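Beta-ketothiolase BktB (Ralstonia eutropha, PDB 4NZS) catalyses the reversible condensation of acetyl-CoA with acetyl-CoA or propionyl-CoA to give 3-ketoacyl-CoA precursors of polyhydroxyalkanoate copolymers. Local coordinates at residues R8-V13 and Q107-G112; A31-G36 and E66-Y71; H56-N61 and P87-N92; V116-G121 and A262-E267. All coordinates share one frame; numbering follows the deposited sequence.

Interaction 1 of 4, residues R8-V13 and Q107-G112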
loop_
_atom_site.group_PDB
_atom_site.type_symbol
_atom_site.label_atom_id
_atom_site.label_comp_id
_atom_site.label_asym_id
_atom_site.label_seq_id
_atom_site.Cartn_x
_atom_site.Cartn_y
_atom_site.Cartn_z
ATOM N N ARG A 8 43.584 -18.378 -22.021
ATOM C CA ARG A 8 43.715 -16.962 -21.535
ATOM C C ARG A 8 43.838 -16.817 -20.018
ATOM O O ARG A 8 43.620 -17.776 -19.279
ATOM C CB ARG A 8 42.461 -16.182 -21.929
ATOM C CG ARG A 8 42.189 -16.135 -23.418
ATOM C CD ARG A 8 42.946 -14.987 -24.052
ATOM N NE ARG A 8 42.274 -13.721 -23.800
ATOM C CZ ARG A 8 41.297 -13.219 -24.554
ATOM N NH1 ARG A 8 40.859 -13.874 -25.630
ATOM N NH2 ARG A 8 40.747 -12.056 -24.228
ATOM N N GLU A 9 44.100 -15.589 -19.556
ATOM C CA GLU A 9 44.357 -15.306 -18.125
ATOM C C GLU A 9 43.781 -13.961 -17.572
ATOM O O GLU A 9 43.852 -12.938 -18.265
ATOM C CB GLU A 9 45.862 -15.325 -17.947
ATOM C CG GLU A 9 46.412 -14.543 -16.768
ATOM C CD GLU A 9 46.266 -15.290 -15.464
ATOM O OE1 GLU A 9 45.095 -15.540 -15.058
ATOM O OE2 GLU A 9 47.326 -15.618 -14.863
ATOM N N VAL A 10 43.281 -13.947 -16.318
ATOM C CA VAL A 10 42.655 -12.719 -15.707
ATOM C C VAL A 10 43.175 -12.233 -14.352
ATOM O O VAL A 10 43.330 -13.009 -13.411
ATOM C CB VAL A 10 41.127 -12.857 -15.529
ATOM C CG1 VAL A 10 40.431 -12.876 -16.879
ATOM C CG2 VAL A 10 40.762 -14.067 -14.674
ATOM N N VAL A 11 43.377 -10.923 -14.244
ATOM C CA VAL A 11 43.990 -10.313 -13.060
ATOM C C VAL A 11 43.166 -9.161 -12.543
ATOM O O VAL A 11 42.358 -8.594 -13.287
ATOM C CB VAL A 11 45.362 -9.701 -13.398
ATOM C CG1 VAL A 11 46.319 -10.783 -13.837
ATOM C CG2 VAL A 11 45.256 -8.622 -14.484
ATOM N N VAL A 12 43.421 -8.774 -11.292
ATOM C CA VAL A 12 42.705 -7.673 -10.670
ATOM C C VAL A 12 43.523 -6.425 -10.435
ATOM O O VAL A 12 44.312 -6.334 -9.478
ATOM C CB VAL A 12 42.149 -8.062 -9.303
ATOM C CG1 VAL A 12 41.130 -7.017 -8.889
ATOM C CG2 VAL A 12 41.559 -9.467 -9.382
ATOM N N VAL A 13 43.247 -5.417 -11.242
ATOM C CA VAL A 13 43.993 -4.193 -11.158
ATOM C C VAL A 13 43.594 -3.401 -9.921
ATOM O O VAL A 13 44.419 -3.101 -9.092
ATOM C CB VAL A 13 43.813 -3.352 -12.403
ATOM C CG1 VAL A 13 44.801 -2.191 -12.348
ATOM C CG2 VAL A 13 44.024 -4.184 -13.684
ATOM N N GLN A 107 34.778 -14.751 -16.104
ATOM C CA GLN A 107 34.474 -15.691 -17.133
ATOM C C GLN A 107 34.499 -15.097 -18.516
ATOM O O GLN A 107 35.068 -15.693 -19.396
ATOM C CB GLN A 107 33.137 -16.349 -16.844
ATOM C CG GLN A 107 33.254 -17.434 -15.784
ATOM C CD GLN A 107 31.944 -18.148 -15.532
ATOM O OE1 GLN A 107 31.925 -19.228 -14.947
ATOM N NE2 GLN A 107 30.840 -17.557 -15.987
ATOM N N THR A 108 33.911 -13.925 -18.720
ATOM C CA THR A 108 33.849 -13.375 -20.086
ATOM C C THR A 108 35.271 -13.085 -20.610
ATOM O O THR A 108 35.580 -13.304 -21.800
ATOM C CB THR A 108 32.920 -12.131 -20.209
ATOM O OG1 THR A 108 33.350 -11.075 -19.339
ATOM C CG2 THR A 108 31.456 -12.505 -19.913
ATOM N N ILE A 109 36.157 -12.661 -19.713
ATOM C CA ILE A 109 37.502 -12.330 -20.136
ATOM C C ILE A 109 38.220 -13.621 -20.508
ATOM O O ILE A 109 38.825 -13.702 -21.571
ATOM C CB ILE A 109 38.337 -11.630 -19.060
ATOM C CG1 ILE A 109 37.685 -10.343 -18.565
ATOM C CG2 ILE A 109 39.700 -11.284 -19.650
ATOM C CD1 ILE A 109 38.418 -9.694 -17.406
ATOM N N LEU A 110 38.150 -14.608 -19.615
ATOM C CA LEU A 110 38.689 -15.913 -19.888
ATOM C C LEU A 110 38.339 -16.390 -21.279
ATOM O O LEU A 110 39.224 -16.822 -22.003
ATOM C CB LEU A 110 38.206 -16.933 -18.866
ATOM C CG LEU A 110 39.201 -17.197 -17.754
ATOM C CD1 LEU A 110 39.866 -15.916 -17.286
ATOM C CD2 LEU A 110 38.498 -17.896 -16.599
ATOM N N LEU A 111 37.080 -16.275 -21.674
ATOM C CA LEU A 111 36.657 -16.684 -23.018
ATOM C C LEU A 111 36.795 -15.630 -24.134
ATOM O O LEU A 111 36.220 -15.788 -25.219
ATOM C CB LEU A 111 35.224 -17.208 -22.961
ATOM C CG LEU A 111 35.156 -18.508 -22.147
ATOM C CD1 LEU A 111 34.416 -18.328 -20.830
ATOM C CD2 LEU A 111 34.515 -19.608 -22.978
ATOM N N GLY A 112 37.567 -14.572 -23.900
ATOM C CA GLY A 112 37.816 -13.589 -24.949
ATOM C C GLY A 112 36.601 -12.810 -25.418
ATOM O O GLY A 112 36.551 -12.345 -26.562
#
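The R8 guanidinium lies against the glycine that ends a helix, yet no hydrogen bond joins R8-V13 to Q107-G112. The motif beneath it is a Schellman ending of helix 97-110. G112, with positive phi (65°), is its C-prime residue: G112 N donates to I109 O and D113 N to T108 O. G112 has no side chain, and R8 NH1 comes within 3.1 Å of G112 CA, with R8 CZ at 3.5 Å from the same G112 CA. I109 O, already taken by G112 N, sits over one face of the guanidinium, displaced toward its rim, without a hydrogen bond to it. The opposed partial charges are probably favourable there. The R8 chain reaches this position by bending at chi2 (-86°) and chi3. Its NH2 then turns to a salt bridge with D115, which helps place the group.

Next along the strand, beyond E9, the contact becomes apolar. V10 points toward the helix and meets I109 and the end of L110. Its CG1 lies close against the CB and CG2 of I109, whereas the exact fit of V10 to L110 CD1 is doubtful. On the strand's other side E9 turns away to a salt bridge with R281. The contact thus ties the opening of strand 10-22, in the central sheet of the thiolase fold, to the last turn of helix 97-110. Where the two segments first meet, the aliphatic base of the arginine rests beside a backbone carbonyl, with R8 CB 3.3 Å from L110 O.

Interaction 2 of 4, residues A31-G36 and E66-Y71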
loop_
_atom_site.group_PDB
_atom_site.type_symbol
_atom_site.label_atom_id
_atom_site.label_comp_id
_atom_site.label_asym_id
_atom_site.label_seq_id
_atom_site.Cartn_x
_atom_site.Cartn_y
_atom_site.Cartn_z
ATOM N N ALA A 31 20.601 4.575 -2.409
ATOM C CA ALA A 31 20.016 3.476 -3.141
ATOM C C ALA A 31 21.078 2.590 -3.746
ATOM O O ALA A 31 22.150 3.034 -4.068
ATOM C CB ALA A 31 19.040 3.972 -4.199
ATOM N N PRO A 32 20.779 1.313 -3.926
ATOM C CA PRO A 32 21.831 0.475 -4.469
ATOM C C PRO A 32 22.425 1.041 -5.747
ATOM O O PRO A 32 23.616 1.033 -5.899
ATOM C CB PRO A 32 21.092 -0.848 -4.744
ATOM C CG PRO A 32 20.034 -0.919 -3.684
ATOM C CD PRO A 32 19.581 0.525 -3.556
ATOM N N ALA A 33 21.617 1.525 -6.661
ATOM C CA ALA A 33 22.181 2.204 -7.892
ATOM C C ALA A 33 23.287 3.194 -7.531
ATOM O O ALA A 33 24.404 3.094 -8.100
ATOM C CB ALA A 33 21.110 2.899 -8.690
ATOM N N GLU A 34 23.062 4.028 -6.506
ATOM C CA GLU A 34 24.099 5.007 -6.121
ATOM C C GLU A 34 25.333 4.440 -5.446
ATOM O O GLU A 34 26.445 4.758 -5.849
ATOM C CB GLU A 34 23.510 6.165 -5.318
ATOM C CG GLU A 34 22.796 7.198 -6.203
ATOM C CD GLU A 34 22.015 6.594 -7.350
ATOM O OE1 GLU A 34 22.642 6.090 -8.320
ATOM O OE2 GLU A 34 20.767 6.584 -7.297
ATOM N N LEU A 35 25.182 3.587 -4.437
ATOM C CA LEU A 35 26.340 2.935 -3.866
ATOM C C LEU A 35 27.173 2.334 -5.009
ATOM O O LEU A 35 28.397 2.448 -5.075
ATOM C CB LEU A 35 25.849 1.767 -2.992
ATOM C CG LEU A 35 24.997 2.005 -1.780
ATOM C CD1 LEU A 35 25.045 0.779 -0.901
ATOM C CD2 LEU A 35 25.545 3.174 -1.013
ATOM N N GLY A 36 26.495 1.649 -5.921
ATOM C CA GLY A 36 27.202 0.940 -6.978
ATOM C C GLY A 36 27.874 1.848 -7.974
ATOM O O GLY A 36 28.993 1.577 -8.385
ATOM N N GLU A 66 13.746 -1.069 -6.107
ATOM C CA GLU A 66 13.025 -0.198 -6.987
ATOM C C GLU A 66 13.292 -0.652 -8.365
ATOM O O GLU A 66 14.042 -1.572 -8.534
ATOM C CB GLU A 66 13.481 1.241 -6.775
ATOM C CG GLU A 66 14.977 1.443 -6.901
ATOM C CD GLU A 66 15.339 2.876 -7.286
ATOM O OE1 GLU A 66 14.523 3.587 -7.884
ATOM O OE2 GLU A 66 16.422 3.312 -6.969
ATOM N N PRO A 67 12.612 -0.071 -9.349
ATOM C CA PRO A 67 12.807 -0.532 -10.711
ATOM C C PRO A 67 14.215 -0.526 -11.232
ATOM O O PRO A 67 14.581 -1.441 -11.993
ATOM C CB PRO A 67 11.899 0.389 -11.506
ATOM C CG PRO A 67 10.710 0.540 -10.605
ATOM C CD PRO A 67 11.268 0.501 -9.189
ATOM N N ARG A 68 15.036 0.425 -10.795
ATOM C CA ARG A 68 16.405 0.483 -11.339
ATOM C C ARG A 68 17.124 -0.792 -11.087
ATOM O O ARG A 68 17.874 -1.256 -11.917
ATOM C CB ARG A 68 17.194 1.607 -10.736
ATOM C CG ARG A 68 16.653 2.942 -11.202
ATOM C CD ARG A 68 16.751 3.972 -10.082
ATOM N NE ARG A 68 17.960 4.711 -10.246
ATOM C CZ ARG A 68 18.608 5.352 -9.297
ATOM N NH1 ARG A 68 18.180 5.355 -8.050
ATOM N NH2 ARG A 68 19.736 5.977 -9.638
ATOM N N ASP A 69 16.869 -1.374 -9.923
ATOM C CA ASP A 69 17.530 -2.600 -9.521
ATOM C C ASP A 69 17.276 -3.748 -10.509
ATOM O O ASP A 69 18.119 -4.598 -10.655
ATOM C CB ASP A 69 17.133 -2.912 -8.083
ATOM C CG ASP A 69 17.581 -1.788 -7.082
ATOM O OD1 ASP A 69 18.289 -0.847 -7.475
ATOM O OD2 ASP A 69 17.215 -1.843 -5.905
ATOM N N MET A 70 16.146 -3.737 -11.231
ATOM C CA MET A 70 15.972 -4.631 -12.389
ATOM C C MET A 70 17.043 -4.414 -13.445
ATOM O O MET A 70 17.465 -5.387 -14.093
ATOM C CB MET A 70 14.628 -4.443 -13.062
ATOM C CG MET A 70 13.502 -5.076 -12.303
ATOM S SD MET A 70 11.915 -4.375 -12.704
ATOM C CE MET A 70 10.969 -5.748 -12.093
ATOM N N TYR A 71 17.419 -3.134 -13.621
ATOM C CA TYR A 71 18.492 -2.700 -14.507
ATOM C C TYR A 71 19.824 -2.401 -13.853
ATOM O O TYR A 71 20.701 -1.844 -14.501
ATOM C CB TYR A 71 18.079 -1.411 -15.227
ATOM C CG TYR A 71 16.868 -1.501 -16.135
ATOM C CD1 TYR A 71 15.590 -1.313 -15.632
ATOM C CD2 TYR A 71 17.002 -1.776 -17.491
ATOM C CE1 TYR A 71 14.467 -1.411 -16.441
ATOM C CE2 TYR A 71 15.890 -1.846 -18.320
ATOM C CZ TYR A 71 14.622 -1.671 -17.782
ATOM O OH TYR A 71 13.512 -1.728 -18.586
#
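A33 sets its methyl over the centre of the R68 guanidinium, with CB 3.5 Å above the plane of that group. One face of the cation thus meets carbon, and its charge is answered at the edge. There E34, one residue further along helix 32-47, brings a single oxygen into the guanidinium plane: R68 NH2 lies 2.6 Å from E34 OE2, and R68 NH1 lies 3.0 Å from the same E34 OE2. Both bonds use the syn lone pair of that oxygen, in an end-on grip with the carboxylate plane turned 34° from the guanidinium. A bend at chi2 (38°) swings the E34 carboxylate across to meet it. From its own segment R68 receives a second acid, as NH1 also binds E66 OE2 at 2.9 Å. Alongside this network P32 touches the D69 carboxylate with CB and CG, the two side chains crossing at about a right angle; D69 OD2 is engaged by T65 N. The contact joins the first turn of helix 32-47 to the short, weakly bonded helix 67-70, close to where P157 of a second subunit packs on R68. With E34 OE2 and E66 OE2 5.4 Å apart, the arginine probably offsets the repulsion between two carboxylates and so makes their proximity tolerable.

Interaction 3 of 4, residues H56-N61 and P87-N92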
loop_
_atom_site.group_PDB
_atom_site.type_symbol
_atom_site.label_atom_id
_atom_site.label_comp_id
_atom_site.label_asym_id
_atom_site.label_seq_id
_atom_site.Cartn_x
_atom_site.Cartn_y
_atom_site.Cartn_z
ATOM N N HIS A 56 32.555 -5.086 -20.192
ATOM C CA HIS A 56 31.574 -5.944 -19.510
ATOM C C HIS A 56 31.434 -5.564 -18.036
ATOM O O HIS A 56 32.429 -5.236 -17.396
ATOM C CB HIS A 56 31.915 -7.425 -19.643
ATOM C CG HIS A 56 30.754 -8.260 -20.093
ATOM N ND1 HIS A 56 29.500 -8.145 -19.535
ATOM C CD2 HIS A 56 30.649 -9.200 -21.062
ATOM C CE1 HIS A 56 28.677 -8.982 -20.131
ATOM N NE2 HIS A 56 29.351 -9.646 -21.051
ATOM N N VAL A 57 30.200 -5.536 -17.523
ATOM C CA VAL A 57 29.977 -5.366 -16.071
ATOM C C VAL A 57 28.991 -6.361 -15.472
ATOM O O VAL A 57 27.926 -6.625 -16.013
ATOM C CB VAL A 57 29.460 -3.977 -15.735
ATOM C CG1 VAL A 57 29.204 -3.839 -14.232
ATOM C CG2 VAL A 57 30.461 -2.932 -16.214
ATOM N N VAL A 58 29.350 -6.916 -14.331
ATOM C CA VAL A 58 28.420 -7.759 -13.639
ATOM C C VAL A 58 28.298 -7.361 -12.173
ATOM O O VAL A 58 29.298 -7.279 -11.458
ATOM C CB VAL A 58 28.800 -9.232 -13.773
ATOM C CG1 VAL A 58 27.788 -10.095 -13.025
ATOM C CG2 VAL A 58 28.874 -9.626 -15.259
ATOM N N PHE A 59 27.055 -7.138 -11.740
ATOM C CA PHE A 59 26.770 -6.864 -10.364
ATOM C C PHE A 59 25.929 -7.963 -9.739
ATOM O O PHE A 59 25.182 -8.682 -10.397
ATOM C CB PHE A 59 26.109 -5.503 -10.234
ATOM C CG PHE A 59 27.048 -4.427 -9.779
ATOM C CD1 PHE A 59 27.942 -3.852 -10.657
ATOM C CD2 PHE A 59 27.001 -3.958 -8.463
ATOM C CE1 PHE A 59 28.803 -2.859 -10.230
ATOM C CE2 PHE A 59 27.847 -2.949 -8.029
ATOM C CZ PHE A 59 28.767 -2.414 -8.909
ATOM N N GLY A 60 26.134 -8.126 -8.450
ATOM C CA GLY A 60 25.361 -9.032 -7.640
ATOM C C GLY A 60 24.471 -8.201 -6.747
ATOM O O GLY A 60 24.890 -7.184 -6.117
ATOM N N ASN A 61 23.220 -8.619 -6.720
ATOM C CA ASN A 61 22.237 -7.974 -5.894
ATOM C C ASN A 61 21.151 -8.970 -5.676
ATOM O O ASN A 61 20.917 -9.809 -6.570
ATOM C CB ASN A 61 21.663 -6.784 -6.645
ATOM C CG ASN A 61 20.444 -6.239 -5.980
ATOM O OD1 ASN A 61 20.541 -5.580 -4.950
ATOM N ND2 ASN A 61 19.302 -6.576 -6.492
ATOM N N PRO A 87 28.084 -4.039 -22.435
ATOM C CA PRO A 87 27.345 -5.117 -21.739
ATOM C C PRO A 87 27.419 -5.157 -20.206
ATOM O O PRO A 87 28.490 -5.162 -19.608
ATOM C CB PRO A 87 27.957 -6.384 -22.352
ATOM C CG PRO A 87 28.322 -5.965 -23.756
ATOM C CD PRO A 87 28.329 -4.436 -23.833
ATOM N N ALA A 88 26.253 -5.223 -19.573
ATOM C CA ALA A 88 26.154 -5.148 -18.128
ATOM C C ALA A 88 25.023 -6.014 -17.709
ATOM O O ALA A 88 23.965 -5.956 -18.292
ATOM C CB ALA A 88 25.889 -3.713 -17.688
ATOM N N LEU A 89 25.219 -6.737 -16.626
ATOM C CA LEU A 89 24.347 -7.804 -16.262
ATOM C C LEU A 89 24.207 -7.833 -14.762
ATOM O O LEU A 89 25.169 -7.698 -14.062
ATOM C CB LEU A 89 24.998 -9.097 -16.690
ATOM C CG LEU A 89 24.409 -10.343 -16.055
ATOM C CD1 LEU A 89 23.195 -10.724 -16.867
ATOM C CD2 LEU A 89 25.407 -11.501 -16.008
ATOM N N THR A 90 23.000 -7.975 -14.249
ATOM C CA THR A 90 22.866 -8.097 -12.823
ATOM C C THR A 90 22.650 -9.535 -12.603
ATOM O O THR A 90 22.113 -10.187 -13.483
ATOM C CB THR A 90 21.707 -7.285 -12.308
ATOM O OG1 THR A 90 21.960 -5.948 -12.704
ATOM C CG2 THR A 90 21.643 -7.382 -10.736
ATOM N N VAL A 91 23.066 -10.031 -11.463
ATOM C CA VAL A 91 23.059 -11.457 -11.232
ATOM C C VAL A 91 22.671 -11.769 -9.800
ATOM O O VAL A 91 22.819 -10.949 -8.918
ATOM C CB VAL A 91 24.462 -11.963 -11.521
ATOM C CG1 VAL A 91 24.757 -13.267 -10.820
ATOM C CG2 VAL A 91 24.634 -12.118 -13.023
ATOM N N ASN A 92 22.050 -12.915 -9.585
ATOM C CA ASN A 92 21.660 -13.280 -8.239
ATOM C C ASN A 92 21.950 -14.715 -7.843
ATOM O O ASN A 92 21.358 -15.626 -8.360
ATOM C CB ASN A 92 20.183 -12.969 -8.020
ATOM C CG ASN A 92 19.687 -13.433 -6.671
ATOM O OD1 ASN A 92 20.470 -13.689 -5.779
ATOM N ND2 ASN A 92 18.388 -13.549 -6.526
#
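P87 CB stands over one face of the H56 imidazole at the start of two parallel strands, in a CH-pi contact 3.6 Å from the ring centroid and 17° off its normal. The two side chains cross at about a right angle, and H287 of a second subunit meets the histidine ring edge-to-face. Further along, V58 and L89 lie side by side and point the same way, with V58 CG2 4.0 Å from L89 CD2. The other branch of V58, CG1, which is anti to the backbone N (chi1 180°), slants across to V91 CG2 at 3.7 Å. V57 and A88 pair on the reverse face, where F59 and T90 also project toward helix 72-79. Between the strands runs an unbroken parallel ladder, in which V57 N to P87 O (2.7 Å) is followed by L89 N to V57 O, F59 N to L89 O, V91 N to F59 O and N61 N to V91 O. Strands 57-60 and 88-92 form a beta-alpha-beta crossover through helix 72-79. The second subunit adds an antiparallel strand beside T90-N92, continuing the sheet across the interface. N92 OD1 accepts from L94 N, just before C95, by similarity the acyl-thioester nucleophile. The ladder uses N-H and C=O of V57, F59, L89 and V91, while V58 and G60 turn theirs to strand 116-124, which pairs these buried polar atoms.

Interaction 4 of 4, residues V116-G121 and A262-E267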
loop_
_atom_site.group_PDB
_atom_site.type_symbol
_atom_site.label_atom_id
_atom_site.label_comp_id
_atom_site.label_asym_id
_atom_site.label_seq_id
_atom_site.Cartn_x
_atom_site.Cartn_y
_atom_site.Cartn_z
ATOM N N VAL A 116 38.868 -6.321 -20.588
ATOM C CA VAL A 116 38.623 -5.477 -19.427
ATOM C C VAL A 116 37.204 -5.679 -18.872
ATOM O O VAL A 116 36.186 -5.363 -19.533
ATOM C CB VAL A 116 38.809 -3.998 -19.811
ATOM C CG1 VAL A 116 39.069 -3.166 -18.556
ATOM C CG2 VAL A 116 39.927 -3.843 -20.854
ATOM N N ALA A 117 37.117 -6.203 -17.659
ATOM C CA ALA A 117 35.824 -6.456 -17.047
ATOM C C ALA A 117 35.754 -5.986 -15.607
ATOM O O ALA A 117 36.727 -6.059 -14.883
ATOM C CB ALA A 117 35.485 -7.928 -17.135
ATOM N N ILE A 118 34.575 -5.540 -15.196
ATOM C CA ILE A 118 34.328 -5.098 -13.832
ATOM C C ILE A 118 33.322 -6.047 -13.193
ATOM O O ILE A 118 32.364 -6.435 -13.817
ATOM C CB ILE A 118 33.922 -3.596 -13.789
ATOM C CG1 ILE A 118 35.016 -2.763 -13.155
ATOM C CG2 ILE A 118 32.650 -3.296 -13.011
ATOM C CD1 ILE A 118 34.683 -1.296 -13.131
ATOM N N GLY A 119 33.588 -6.431 -11.958
ATOM C CA GLY A 119 32.670 -7.218 -11.174
ATOM C C GLY A 119 32.461 -6.572 -9.833
ATOM O O GLY A 119 33.412 -6.271 -9.153
ATOM N N GLY A 120 31.211 -6.401 -9.442
ATOM C CA GLY A 120 30.854 -5.701 -8.225
ATOM C C GLY A 120 29.574 -6.215 -7.603
ATOM O O GLY A 120 29.067 -7.246 -8.000
ATOM N N GLY A 121 29.097 -5.546 -6.564
ATOM C CA GLY A 121 27.772 -5.814 -6.039
ATOM C C GLY A 121 27.193 -4.682 -5.226
ATOM O O GLY A 121 27.937 -3.868 -4.724
ATOM N N ALA A 262 33.422 -2.985 -5.825
ATOM C CA ALA A 262 33.846 -3.344 -7.195
ATOM C C ALA A 262 35.319 -3.714 -7.336
ATOM O O ALA A 262 36.190 -3.252 -6.592
ATOM C CB ALA A 262 33.506 -2.232 -8.177
ATOM N N VAL A 263 35.583 -4.577 -8.304
ATOM C CA VAL A 263 36.942 -4.816 -8.712
ATOM C C VAL A 263 37.021 -4.489 -10.176
ATOM O O VAL A 263 36.084 -4.813 -10.935
ATOM C CB VAL A 263 37.399 -6.259 -8.490
ATOM C CG1 VAL A 263 37.037 -6.698 -7.090
ATOM C CG2 VAL A 263 36.826 -7.192 -9.548
ATOM N N VAL A 264 38.125 -3.845 -10.568
ATOM C CA VAL A 264 38.444 -3.791 -11.983
ATOM C C VAL A 264 39.328 -4.952 -12.291
ATOM O O VAL A 264 40.252 -5.218 -11.561
ATOM C CB VAL A 264 39.163 -2.510 -12.400
ATOM C CG1 VAL A 264 39.587 -2.631 -13.861
ATOM C CG2 VAL A 264 38.256 -1.284 -12.201
ATOM N N MET A 265 39.034 -5.648 -13.367
ATOM C CA MET A 265 39.874 -6.747 -13.781
ATOM C C MET A 265 40.356 -6.594 -15.189
ATOM O O MET A 265 39.884 -5.749 -15.964
ATOM C CB MET A 265 39.117 -8.041 -13.711
ATOM C CG MET A 265 39.058 -8.668 -12.348
ATOM S SD MET A 265 37.611 -9.713 -12.493
ATOM C CE MET A 265 37.712 -10.611 -10.955
ATOM N N MET A 266 41.314 -7.448 -15.498
ATOM C CA MET A 266 42.034 -7.378 -16.731
ATOM C C MET A 266 42.594 -8.707 -17.097
ATOM O O MET A 266 43.022 -9.477 -16.228
ATOM C CB MET A 266 43.203 -6.404 -16.599
ATOM C CG MET A 266 42.973 -5.169 -17.419
ATOM S SD MET A 266 44.197 -3.871 -17.233
ATOM C CE MET A 266 43.276 -2.567 -18.061
ATOM N N GLU A 267 42.601 -8.940 -18.404
ATOM C CA GLU A 267 43.557 -9.849 -19.022
ATOM C C GLU A 267 45.000 -9.374 -18.685
ATOM O O GLU A 267 45.414 -8.241 -19.013
ATOM C CB GLU A 267 43.348 -9.929 -20.549
ATOM C CG GLU A 267 43.499 -11.324 -21.166
ATOM C CD GLU A 267 44.884 -11.925 -20.997
ATOM O OE1 GLU A 267 45.877 -11.147 -21.046
ATOM O OE2 GLU A 267 44.962 -13.173 -20.819
#
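Backbone peptides are the flat groups that join V116-G121 to A262-E267, and their N-H groups approach the carbonyl planes in different ways. G119 N approaches V263 O in the plane of that carbonyl, while V263 N returns to G119 O at 2.9 Å, tilted 25° from the plane. In the A117-M265 pair the two bonds differ more. M265 N meets A117 O almost head-on at 2.8 Å, whereas A117 N reaches M265 O at 3.3 Å from above the carbonyl plane, 56° out of it, and so misses the lone pairs. These hydrogen-bonded pairs alternate with the non-hydrogen-bonded pairs V116-M266, I118-V264 and G120-A262.

Side chains follow the same alternation. On one face I118 crosses V264 obliquely: its CG1 and CD1 both touch V264 CG2, the CG1 at 3.7 Å, while CG1 also presses against V263 O at 3.2 Å. V116 CG1 reaches M266 CE more loosely on this face. Helix 32-47 packs over I118, A262 and V264 through L44, V39 and A43. The other face carries A117, V263 and M265, and there helix 97-110 supplies I109 and I102. G119 and G120 bring only backbone to the pairing, and the CA atoms of G120 and A262 lie 3.9 Å apart. A strand running antiparallel to both its neighbours, 116-124 and 10-22, between two helical layers is the mark of the thiolase fold, whose N-terminal half has strand order 3-2-4-5-1 with the fifth strand reversed.

How the interactions relate
Three of the contacts lie along one sheet. Interaction 3 pairs the outermost strand 88-92 with its neighbour 57-60, interaction 4 the next two, and interaction 1 sits where strand 10-22 meets the end of helix 97-110. Interactions 3 and 4 are bonded through V58 O and G120 N, 2.9 Å apart; interactions 1 and 4, with centres 9 Å apart, join where E267 OE2 accepts from E9 N. Interaction 2 lies off the sheet, its centre 12 Å from that of interaction 3, which it touches through G36 and F59. Interaction 3 approaches the active site: the side chain of N92 is about 8 Å from that of C95, by similarity the acyl-thioester residue, and about 11 Å from that of H355, the predicted proton acceptor.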